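Local coordinates for CheC, inhibitor of MCP methylation / FliN fusion protein (Thermotoga maritima, PDB 4HYN) that probably dephosphorylates the phosphorylated chemotaxis response regulator CheY at the flagellar rotor, as a member of the CheC phosphatase family, at residues 9-14 and 186-191; 119-124 and 132-137. All coordinates share one frame; numbering follows the deposited sequence.

Contact 1: residues 9-14 and 186-191; sequences KDMIGE and DLVKKM
The long N-terminal helix 6-30 and the C-terminal helix 185-200 cross here nearly at a right angle, 83°, with M11 and I12 on the first helix meeting V188 and M191 on the second. Over these short segments the axes come within 10.3 Å, and I12 and V188 mark the tightest backbone approach. Their side chains also cross at about a right angle: I12 ends in CD1, which sits 3.6 Å from V188 CG2 and 3.9 Å from V188 CG1. Both methyls of the valine therefore rest on one isoleucine tip.

M11, modelled as selenomethionine, works alongside. Its first two torsions run it out extended (chi1 168°), and the bend at chi3, 75°, turns CE across V188 and M191. That methyl lies 3.6 Å from V188 O and 3.7 Å from M191 CB, while SE stands 3.7 Å from M191 O. V188 CG1 meets both I12 CD1 and M11 CE, which come at it from the same general side. M191, also selenomethionine, is bent at chi3 too, and its CE approaches the M11 methyl to 4.1 Å.

Helix 185-200 follows directly on strand 177-184, and segment 9-14 lies within the first CheC-like sequence range, 7-44. D10 and E14 are spaced like the first two acidic positions of the CheC phosphatase signature, and both are exposed, without contact to segment 186-191. The same helix thus appears to use one side for packing and another for the phosphatase signature.

No hydrogen bond or charge pair joins the two segments. M11 also packs on Y192 and F195 further along helix 185-200, I12 touches V42 of strand 35-46, and M191 reaches I15 and L69.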
# COMPACT_ATOMS: atom_id res chain seq x y z
N LYS A 9 -6.58 -7.93 12.57
CA LYS A 9 -7.10 -6.89 11.70
C LYS A 9 -6.91 -5.53 12.38
O LYS A 9 -6.65 -4.54 11.71
CB LYS A 9 -8.58 -7.09 11.40
CG LYS A 9 -8.90 -8.23 10.45
CD LYS A 9 -10.34 -8.11 9.97
CE LYS A 9 -10.72 -9.24 9.06
NZ LYS A 9 -10.63 -10.53 9.79
N ASP A 10 -7.10 -5.48 13.70
CA ASP A 10 -6.91 -4.23 14.45
C ASP A 10 -5.45 -3.78 14.41
O ASP A 10 -5.16 -2.59 14.36
CB ASP A 10 -7.38 -4.37 15.90
CG ASP A 10 -8.89 -4.17 16.06
OD1 ASP A 10 -9.43 -3.15 15.56
OD2 ASP A 10 -9.55 -5.03 16.71
N MSE A 11 -4.53 -4.75 14.45
CA MSE A 11 -3.11 -4.42 14.38
C MSE A 11 -2.80 -3.81 13.01
O MSE A 11 -2.06 -2.83 12.93
CB MSE A 11 -2.25 -5.67 14.58
CG MSE A 11 -0.79 -5.43 14.24
SE MSE A 11 0.21 -7.04 13.91
CE MSE A 11 -0.47 -7.47 12.15
N ILE A 12 -3.37 -4.40 11.96
CA ILE A 12 -3.19 -3.93 10.59
C ILE A 12 -3.54 -2.45 10.50
O ILE A 12 -2.81 -1.67 9.88
CB ILE A 12 -4.12 -4.69 9.60
CG1 ILE A 12 -3.67 -6.15 9.43
CG2 ILE A 12 -4.15 -3.98 8.26
CD1 ILE A 12 -2.23 -6.30 9.02
N GLY A 13 -4.67 -2.09 11.09
CA GLY A 13 -5.11 -0.70 11.06
C GLY A 13 -4.20 0.21 11.85
O GLY A 13 -3.85 1.30 11.39
N GLU A 14 -3.79 -0.24 13.03
CA GLU A 14 -2.92 0.54 13.89
C GLU A 14 -1.54 0.76 13.30
O GLU A 14 -1.09 1.90 13.19
CB GLU A 14 -2.88 -0.09 15.27
CG GLU A 14 -4.26 -0.10 15.94
CD GLU A 14 -4.29 -0.75 17.31
OE1 GLU A 14 -4.83 -0.13 18.24
OE2 GLU A 14 -3.79 -1.89 17.45
N ASP A 186 -0.46 -14.73 5.66
CA ASP A 186 0.74 -15.36 6.20
C ASP A 186 1.64 -14.29 6.82
O ASP A 186 2.17 -14.48 7.91
CB ASP A 186 1.52 -16.05 5.08
CG ASP A 186 1.42 -17.54 5.14
OD1 ASP A 186 2.49 -18.19 5.11
OD2 ASP A 186 0.28 -18.08 5.20
N LEU A 187 1.83 -13.20 6.08
CA LEU A 187 2.65 -12.08 6.52
C LEU A 187 2.02 -11.39 7.74
O LEU A 187 2.74 -10.98 8.65
CB LEU A 187 2.78 -11.07 5.39
CG LEU A 187 3.98 -10.14 5.49
CD1 LEU A 187 5.20 -10.86 4.92
CD2 LEU A 187 3.72 -8.86 4.73
N VAL A 188 0.70 -11.26 7.75
CA VAL A 188 -0.03 -10.63 8.85
C VAL A 188 0.17 -11.41 10.15
O VAL A 188 0.43 -10.82 11.20
CB VAL A 188 -1.54 -10.52 8.54
CG1 VAL A 188 -2.33 -10.11 9.78
CG2 VAL A 188 -1.76 -9.53 7.43
N LYS A 189 0.07 -12.74 10.06
CA LYS A 189 0.26 -13.62 11.22
C LYS A 189 1.69 -13.47 11.75
O LYS A 189 1.94 -13.49 12.95
CB LYS A 189 0.01 -15.09 10.83
CG LYS A 189 -0.04 -16.04 12.02
CD LYS A 189 0.84 -17.28 11.85
CE LYS A 189 0.09 -18.42 11.17
NZ LYS A 189 0.89 -19.69 11.11
N LYS A 190 2.63 -13.31 10.82
CA LYS A 190 4.04 -13.16 11.15
C LYS A 190 4.25 -11.82 11.88
O LYS A 190 4.96 -11.76 12.88
CB LYS A 190 4.89 -13.21 9.89
CG LYS A 190 6.19 -13.98 10.02
CD LYS A 190 7.09 -13.40 11.10
CE LYS A 190 7.15 -14.31 12.31
NZ LYS A 190 7.67 -13.63 13.53
N MSE A 191 3.62 -10.76 11.38
CA MSE A 191 3.71 -9.44 12.00
C MSE A 191 3.06 -9.47 13.38
O MSE A 191 3.50 -8.77 14.29
CB MSE A 191 3.01 -8.38 11.15
CG MSE A 191 3.64 -8.09 9.80
SE MSE A 191 2.53 -6.86 8.79
CE MSE A 191 2.48 -5.43 10.08

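Contact 2: residues 119-124 and 132-137; sequences SAATSL and INISPP
No flat group lies between A121 and L124 on one side and I132 and I134 on the other; aliphatic carbon meets aliphatic carbon, and the side chain of Y65 on strand 57-66 touches the two isoleucines. The segments belong to helix 103-128 and strand 133-143, joined by a short turn, and both fall within the second CheC-like sequence range, 104-141; the strand is an outermost one of the sheet within this chain. I132, just before the strand, and I134 on it direct their CB atoms at the helix, while N133 between them points away.

A121 CB meets I134 CG2 at 3.8 Å. With chi1 at 61°, I134 tucks CG1 between its backbone N and carbonyl carbon, leaving CG2 to face the alanine. I132 runs out extended at chi2 (168°), and its CD1 comes obliquely against L124, 4.1 Å from both CG and CD2.

The hydroxyl of S125 hydrogen-bonds both A121 O and I132 N, linking the helix to the residue that leads into the strand, beside the apolar contact. Strand 57-66 takes the backbone bonds of N133 and S135. Since no hydrogen bond runs directly between the two segments, their own contact rests on side-chain fit and exclusion of water.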
# COMPACT_ATOMS: atom_id res chain seq x y z
N SER A 119 9.84 4.78 3.99
CA SER A 119 9.50 5.28 5.31
C SER A 119 8.61 4.29 6.04
O SER A 119 8.78 4.05 7.24
CB SER A 119 8.79 6.63 5.20
OG SER A 119 9.67 7.59 4.67
N ALA A 120 7.65 3.71 5.31
CA ALA A 120 6.72 2.73 5.87
C ALA A 120 7.48 1.54 6.44
O ALA A 120 7.22 1.10 7.56
CB ALA A 120 5.76 2.28 4.80
N ALA A 121 8.43 1.02 5.66
CA ALA A 121 9.23 -0.11 6.10
C ALA A 121 10.10 0.28 7.30
O ALA A 121 10.23 -0.49 8.25
CB ALA A 121 10.10 -0.60 4.96
N THR A 122 10.65 1.49 7.27
CA THR A 122 11.48 1.98 8.36
C THR A 122 10.64 2.13 9.63
O THR A 122 11.07 1.74 10.72
CB THR A 122 12.11 3.33 8.01
OG1 THR A 122 12.95 3.17 6.86
CG2 THR A 122 12.93 3.88 9.17
N SER A 123 9.44 2.66 9.48
CA SER A 123 8.53 2.85 10.60
C SER A 123 8.11 1.49 11.14
O SER A 123 8.05 1.29 12.35
CB SER A 123 7.29 3.62 10.15
OG SER A 123 6.34 3.70 11.20
N LEU A 124 7.83 0.57 10.24
CA LEU A 124 7.42 -0.78 10.61
C LEU A 124 8.55 -1.50 11.35
O LEU A 124 8.32 -2.16 12.36
CB LEU A 124 7.01 -1.58 9.37
CG LEU A 124 6.22 -2.87 9.63
CD1 LEU A 124 4.94 -2.53 10.43
CD2 LEU A 124 5.87 -3.58 8.31
N ILE A 132 13.62 -4.77 8.58
CA ILE A 132 12.92 -5.25 7.40
C ILE A 132 13.46 -4.51 6.18
O ILE A 132 13.53 -3.28 6.16
CB ILE A 132 11.40 -5.02 7.52
CG1 ILE A 132 10.87 -5.71 8.78
CG2 ILE A 132 10.69 -5.57 6.30
CD1 ILE A 132 9.45 -5.31 9.15
N ASN A 133 13.90 -5.27 5.19
CA ASN A 133 14.43 -4.67 3.97
C ASN A 133 13.43 -4.79 2.81
O ASN A 133 12.64 -5.73 2.74
CB ASN A 133 15.76 -5.32 3.59
CG ASN A 133 16.87 -4.98 4.58
OD1 ASN A 133 17.63 -5.86 5.00
ND2 ASN A 133 16.96 -3.71 4.97
N ILE A 134 13.46 -3.81 1.91
CA ILE A 134 12.57 -3.82 0.75
C ILE A 134 13.31 -3.64 -0.56
O ILE A 134 14.32 -2.93 -0.63
CB ILE A 134 11.46 -2.73 0.83
CG1 ILE A 134 12.08 -1.34 0.88
CG2 ILE A 134 10.58 -2.95 2.04
CD1 ILE A 134 11.05 -0.22 0.72
N SER A 135 12.84 -4.33 -1.59
CA SER A 135 13.41 -4.22 -2.92
C SER A 135 12.88 -2.90 -3.50
O SER A 135 11.94 -2.31 -2.96
CB SER A 135 12.95 -5.40 -3.79
OG SER A 135 11.53 -5.50 -3.84
N PRO A 136 13.55 -2.36 -4.53
CA PRO A 136 13.03 -1.10 -5.09
C PRO A 136 11.63 -1.34 -5.66
O PRO A 136 11.39 -2.35 -6.33
CB PRO A 136 14.07 -0.73 -6.16
CG PRO A 136 14.71 -2.07 -6.52
CD PRO A 136 14.83 -2.74 -5.17
N PRO A 137 10.67 -0.45 -5.35
CA PRO A 137 9.30 -0.57 -5.83
C PRO A 137 9.12 -0.65 -7.35
O PRO A 137 9.55 0.24 -8.08
CB PRO A 137 8.61 0.66 -5.23
CG PRO A 137 9.72 1.64 -5.04
CD PRO A 137 10.83 0.76 -4.52

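In the fold
Both contacts are largely buried and have no hydrogen bond between their segments, but they hold different elements. Contact 1 is helix on helix, joining the two ends of the chain through flexible selenomethionines, with the M11 side chain also against two backbone carbonyl oxygens; contact 2 is helix on strand, local in sequence, carbon on carbon, with I134 at its more open side. The centre of contact 1 lies about 14 Å from the centre of the chain, that of contact 2 about 11 Å. Their centres are about 16 Å apart, yet they touch: M191 CE packs 3.8 Å from L124 CD1. I15 and L69 touch both M191 and L124, making one apolar region.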